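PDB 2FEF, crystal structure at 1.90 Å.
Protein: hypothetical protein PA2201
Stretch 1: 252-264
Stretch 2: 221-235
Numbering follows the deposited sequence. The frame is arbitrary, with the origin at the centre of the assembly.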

# COMPACT_ATOMS: atom_id res chain seq x y z
N ALA B 252 -15.30 3.46 10.30
CA ALA B 252 -16.24 2.35 10.58
C ALA B 252 -17.71 2.78 10.64
O ALA B 252 -18.59 1.98 10.37
CB ALA B 252 -15.86 1.62 11.86
N TRP B 253 -17.95 4.03 11.02
CA TRP B 253 -19.31 4.46 11.45
C TRP B 253 -19.86 5.51 10.48
O TRP B 253 -20.98 5.35 9.92
CB TRP B 253 -19.13 4.97 12.90
CG TRP B 253 -20.28 5.68 13.56
CD1 TRP B 253 -21.61 5.55 13.31
CD2 TRP B 253 -20.15 6.63 14.60
NE1 TRP B 253 -22.34 6.37 14.16
CE2 TRP B 253 -21.46 7.04 14.96
CE3 TRP B 253 -19.05 7.21 15.26
CZ2 TRP B 253 -21.70 7.99 15.96
CZ3 TRP B 253 -19.30 8.15 16.26
CH2 TRP B 253 -20.61 8.51 16.60
N GLY B 254 -19.06 6.55 10.24
CA GLY B 254 -19.34 7.56 9.22
C GLY B 254 -20.69 8.26 9.39
O GLY B 254 -21.02 8.78 10.46
N TRP B 255 -21.46 8.24 8.31
CA TRP B 255 -22.75 8.93 8.19
C TRP B 255 -23.88 8.28 9.00
O TRP B 255 -24.89 8.91 9.28
CB TRP B 255 -23.10 8.87 6.70
CG TRP B 255 -24.35 9.53 6.21
CD1 TRP B 255 -25.54 8.94 5.93
CD2 TRP B 255 -24.49 10.90 5.87
NE1 TRP B 255 -26.42 9.85 5.44
CE2 TRP B 255 -25.79 11.08 5.38
CE3 TRP B 255 -23.62 12.00 5.92
CZ2 TRP B 255 -26.27 12.32 4.96
CZ3 TRP B 255 -24.09 13.23 5.48
CH2 TRP B 255 -25.40 13.39 5.02
N TRP B 256 -23.72 7.00 9.34
CA TRP B 256 -24.86 6.16 9.68
C TRP B 256 -25.21 6.08 11.15
O TRP B 256 -24.37 5.76 11.97
CB TRP B 256 -24.63 4.74 9.11
CG TRP B 256 -24.44 4.85 7.63
CD1 TRP B 256 -23.28 4.68 6.93
CD2 TRP B 256 -25.43 5.23 6.69
NE1 TRP B 256 -23.49 4.94 5.60
CE2 TRP B 256 -24.81 5.27 5.42
CE3 TRP B 256 -26.79 5.57 6.80
CZ2 TRP B 256 -25.49 5.61 4.26
CZ3 TRP B 256 -27.48 5.92 5.64
CH2 TRP B 256 -26.83 5.93 4.39
N ALA B 257 -26.48 6.32 11.46
CA ALA B 257 -27.00 6.06 12.79
C ALA B 257 -27.22 4.57 12.97
O ALA B 257 -28.36 4.11 13.06
CB ALA B 257 -28.35 6.83 13.00
N MSE B 258 -26.12 3.83 13.08
CA MSE B 258 -26.13 2.36 13.20
C MSE B 258 -26.74 1.94 14.50
O MSE B 258 -27.38 0.89 14.57
CB MSE B 258 -24.66 1.90 13.27
CG MSE B 258 -24.02 2.07 11.99
SE MSE B 258 -22.19 1.37 12.16
CE MSE B 258 -21.81 1.72 10.30
N GLU B 259 -26.52 2.75 15.55
CA GLU B 259 -27.07 2.43 16.86
C GLU B 259 -28.61 2.50 16.86
O GLU B 259 -29.26 1.57 17.33
CB GLU B 259 -26.44 3.29 17.98
CG GLU B 259 -26.86 4.78 18.17
CD GLU B 259 -26.47 5.70 17.04
OE1 GLU B 259 -26.89 5.44 15.89
OE2 GLU B 259 -25.85 6.76 17.29
N VAL B 260 -29.16 3.58 16.34
CA VAL B 260 -30.64 3.75 16.26
C VAL B 260 -31.26 2.65 15.38
O VAL B 260 -32.29 2.04 15.73
CB VAL B 260 -31.04 5.15 15.73
CG1 VAL B 260 -32.58 5.35 15.71
CG2 VAL B 260 -30.39 6.24 16.56
N SER B 261 -30.64 2.40 14.23
CA SER B 261 -31.15 1.36 13.33
C SER B 261 -31.11 -0.02 14.02
O SER B 261 -32.11 -0.75 13.95
CB SER B 261 -30.38 1.35 12.00
OG SER B 261 -30.26 2.70 11.51
N ALA B 262 -30.00 -0.35 14.70
CA ALA B 262 -29.92 -1.65 15.39
C ALA B 262 -30.93 -1.73 16.54
O ALA B 262 -31.54 -2.77 16.77
CB ALA B 262 -28.48 -1.91 15.87
N LEU B 263 -31.14 -0.62 17.24
CA LEU B 263 -32.17 -0.61 18.30
C LEU B 263 -33.57 -0.92 17.75
O LEU B 263 -34.37 -1.58 18.41
CB LEU B 263 -32.15 0.72 19.10
CG LEU B 263 -30.92 0.93 19.99
CD1 LEU B 263 -30.74 2.42 20.42
CD2 LEU B 263 -30.93 -0.00 21.20
N GLY B 264 -33.86 -0.48 16.52
CA GLY B 264 -35.12 -0.82 15.86
C GLY B 264 -35.32 -2.33 15.65
O GLY B 264 -36.42 -2.85 15.83
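Stretch 2, residues 221-235: ALAPYLQSQYREFFQ

Stretch 2 is mostly helical. At 227-231 the helix widens into a pi-type turn. There Arg231 N bonds to Leu226 O at 3.1 Å and Glu232 N to Gln227 O at 2.8 Å. Stretch 1 begins as loop, makes a type II' beta turn from Trp253 to Trp256, and enters a helix at Met258, with Ala257 as the N-cap residue. The two helices run nearly antiparallel. Their N-to-C directions differ by 162°, the signed crossing angle is -162°, and the axes approach to 11.0 Å. Accordingly, Val260 lies nearest Leu222 (CA to CA 7.1 Å), while Ala257, earlier in stretch 1, lies nearest Tyr230 (CA to CA 7.2 Å). The contact buries 557 Å² in all.

Tyr230 covers the most surface. It lies within the wide turn, with chi1 m, and its CA-to-CB bond points toward stretch 1. The methyl group of Ala257 sits over one face of its ring in a CH-pi contact, with Ala257 CB 3.7 Å from the Tyr230 ring centroid and 13° off the normal. The edge of the ring meets polar atoms. Tyr230 OH accepts a hydrogen bond from Trp253 NE1 at 2.9 Å and donates one to Glu259 OE2 at 2.7 Å. Tyr225 OH donates to the same Glu259 OE2 at 2.6 Å, so one carboxylate oxygen ties together two tyrosines of stretch 2. The other oxygen, Glu259 OE1, folds back and accepts from Val260 N at 3.0 Å.

Val260 covers the most surface on stretch 1. Its CA-to-CB bond points toward the helix of stretch 2. Val260 CG1 lies 3.9 Å from Leu222 CD1. Val260 CG2 lies 3.6 Å from Tyr225 CD2, at the edge of that ring, and 3.9 Å from Leu226 CD2. Leu226 CD2 also packs tightly on Ala257 CB, at 3.2 Å. One turn further along, Leu263 CD1 reaches Leu222 CD1 at 4.0 Å and extends the apolar contact.

Phe234 also packs on the beta turn. Trp255 CZ3 is 3.9 Å from Phe234 CB. The six-membered ring of Trp255 and the Phe234 ring form an oblique pair, with centroids 5.3 Å apart and planes at 32°. The CA-to-CB bond of Trp255 points away from stretch 2, but the end of its side chain comes nearer. Gly254 O approaches Phe234 CZ at 3.4 Å. Gly254 has a phi of 57°, a positive value that favours glycine in this turn.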

# COMPACT_ATOMS: atom_id res chain seq x y z
N ALA B 221 -38.94 8.35 20.63
CA ALA B 221 -37.95 8.59 21.65
C ALA B 221 -36.56 8.86 21.06
O ALA B 221 -35.72 9.49 21.72
CB ALA B 221 -37.90 7.38 22.62
N LEU B 222 -36.32 8.41 19.83
CA LEU B 222 -35.02 8.54 19.17
C LEU B 222 -35.02 9.54 18.02
O LEU B 222 -33.96 9.81 17.43
CB LEU B 222 -34.51 7.17 18.71
CG LEU B 222 -34.11 6.26 19.87
CD1 LEU B 222 -33.76 4.83 19.40
CD2 LEU B 222 -32.94 6.82 20.72
N ALA B 223 -36.19 10.09 17.70
CA ALA B 223 -36.26 11.05 16.60
C ALA B 223 -35.45 12.35 16.86
O ALA B 223 -34.69 12.77 15.99
CB ALA B 223 -37.72 11.32 16.16
N PRO B 224 -35.59 12.98 18.06
CA PRO B 224 -34.73 14.13 18.38
C PRO B 224 -33.22 13.81 18.33
O PRO B 224 -32.44 14.64 17.86
CB PRO B 224 -35.17 14.52 19.80
CG PRO B 224 -36.64 14.13 19.82
CD PRO B 224 -36.58 12.76 19.13
N TYR B 225 -32.84 12.62 18.78
CA TYR B 225 -31.46 12.14 18.69
C TYR B 225 -30.94 12.11 17.25
O TYR B 225 -29.85 12.61 16.97
CB TYR B 225 -31.30 10.77 19.37
CG TYR B 225 -29.89 10.20 19.32
CD1 TYR B 225 -28.93 10.60 20.23
CD2 TYR B 225 -29.53 9.24 18.33
CE1 TYR B 225 -27.63 10.06 20.19
CE2 TYR B 225 -28.24 8.69 18.28
CZ TYR B 225 -27.30 9.11 19.22
OH TYR B 225 -26.01 8.58 19.16
N LEU B 226 -31.72 11.52 16.33
CA LEU B 226 -31.34 11.50 14.92
C LEU B 226 -31.24 12.91 14.32
O LEU B 226 -30.35 13.16 13.50
CB LEU B 226 -32.33 10.69 14.07
CG LEU B 226 -32.21 9.17 14.07
CD1 LEU B 226 -33.27 8.55 13.19
CD2 LEU B 226 -30.80 8.77 13.57
N GLN B 227 -32.16 13.80 14.66
CA GLN B 227 -32.14 15.16 14.13
C GLN B 227 -30.93 15.94 14.62
O GLN B 227 -30.24 16.57 13.82
CB GLN B 227 -33.42 15.93 14.49
CG GLN B 227 -33.47 17.43 13.99
CD GLN B 227 -33.37 17.57 12.48
OE1 GLN B 227 -33.61 16.61 11.74
NE2 GLN B 227 -32.99 18.76 12.00
N SER B 228 -30.67 15.89 15.93
CA SER B 228 -29.64 16.71 16.53
C SER B 228 -28.24 16.11 16.39
O SER B 228 -27.29 16.84 16.11
CB SER B 228 -29.97 17.01 17.99
OG SER B 228 -29.62 15.93 18.83
N GLN B 229 -28.10 14.79 16.55
CA GLN B 229 -26.76 14.22 16.55
C GLN B 229 -26.27 13.76 15.18
O GLN B 229 -25.08 13.48 15.02
CB GLN B 229 -26.61 13.11 17.63
CG GLN B 229 -26.91 13.56 19.09
CD GLN B 229 -26.16 14.81 19.47
OE1 GLN B 229 -24.92 14.89 19.32
NE2 GLN B 229 -26.89 15.82 19.94
N TYR B 230 -27.17 13.71 14.20
CA TYR B 230 -26.78 13.28 12.87
C TYR B 230 -27.06 14.39 11.89
O TYR B 230 -26.14 14.99 11.39
CB TYR B 230 -27.46 11.96 12.45
CG TYR B 230 -26.82 10.80 13.12
CD1 TYR B 230 -27.16 10.43 14.42
CD2 TYR B 230 -25.77 10.12 12.48
CE1 TYR B 230 -26.49 9.37 15.07
CE2 TYR B 230 -25.11 9.05 13.10
CZ TYR B 230 -25.47 8.69 14.39
OH TYR B 230 -24.81 7.64 14.97
N ARG B 231 -28.35 14.71 11.67
CA ARG B 231 -28.68 15.66 10.63
C ARG B 231 -28.06 17.04 10.88
O ARG B 231 -27.43 17.58 9.98
CB ARG B 231 -30.20 15.74 10.37
CG ARG B 231 -30.52 16.62 9.14
CD ARG B 231 -31.98 16.59 8.77
NE ARG B 231 -32.40 17.89 8.23
CZ ARG B 231 -33.63 18.40 8.32
NH1 ARG B 231 -34.61 17.73 8.93
NH2 ARG B 231 -33.87 19.59 7.79
N GLU B 232 -28.23 17.58 12.09
CA GLU B 232 -27.69 18.90 12.43
C GLU B 232 -26.16 18.93 12.55
O GLU B 232 -25.52 19.97 12.31
CB GLU B 232 -28.36 19.45 13.70
CG GLU B 232 -29.81 19.86 13.41
CD GLU B 232 -30.62 20.21 14.66
OE1 GLU B 232 -30.10 20.19 15.80
OE2 GLU B 232 -31.82 20.53 14.49
N PHE B 233 -25.59 17.79 12.92
CA PHE B 233 -24.14 17.68 13.00
C PHE B 233 -23.54 17.72 11.58
O PHE B 233 -22.63 18.50 11.32
CB PHE B 233 -23.74 16.36 13.68
CG PHE B 233 -22.25 16.15 13.70
CD1 PHE B 233 -21.44 16.98 14.46
CD2 PHE B 233 -21.66 15.16 12.92
CE1 PHE B 233 -20.05 16.82 14.47
CE2 PHE B 233 -20.27 14.99 12.91
CZ PHE B 233 -19.47 15.81 13.70
N PHE B 234 -24.08 16.91 10.67
CA PHE B 234 -23.47 16.79 9.35
C PHE B 234 -23.84 17.99 8.46
O PHE B 234 -23.28 18.16 7.38
CB PHE B 234 -23.77 15.42 8.71
CG PHE B 234 -22.99 14.29 9.33
CD1 PHE B 234 -21.60 14.21 9.18
CD2 PHE B 234 -23.65 13.28 10.07
CE1 PHE B 234 -20.87 13.14 9.78
CE2 PHE B 234 -22.97 12.25 10.66
CZ PHE B 234 -21.55 12.15 10.52
N GLN B 235 -24.79 18.80 8.91
CA GLN B 235 -25.10 20.06 8.26
C GLN B 235 -24.06 21.16 8.54
O GLN B 235 -23.97 22.15 7.80
CB GLN B 235 -26.49 20.52 8.65
CG GLN B 235 -27.55 19.98 7.70
CD GLN B 235 -28.98 20.27 8.13
OE1 GLN B 235 -29.27 20.58 9.30
NE2 GLN B 235 -29.89 20.15 7.17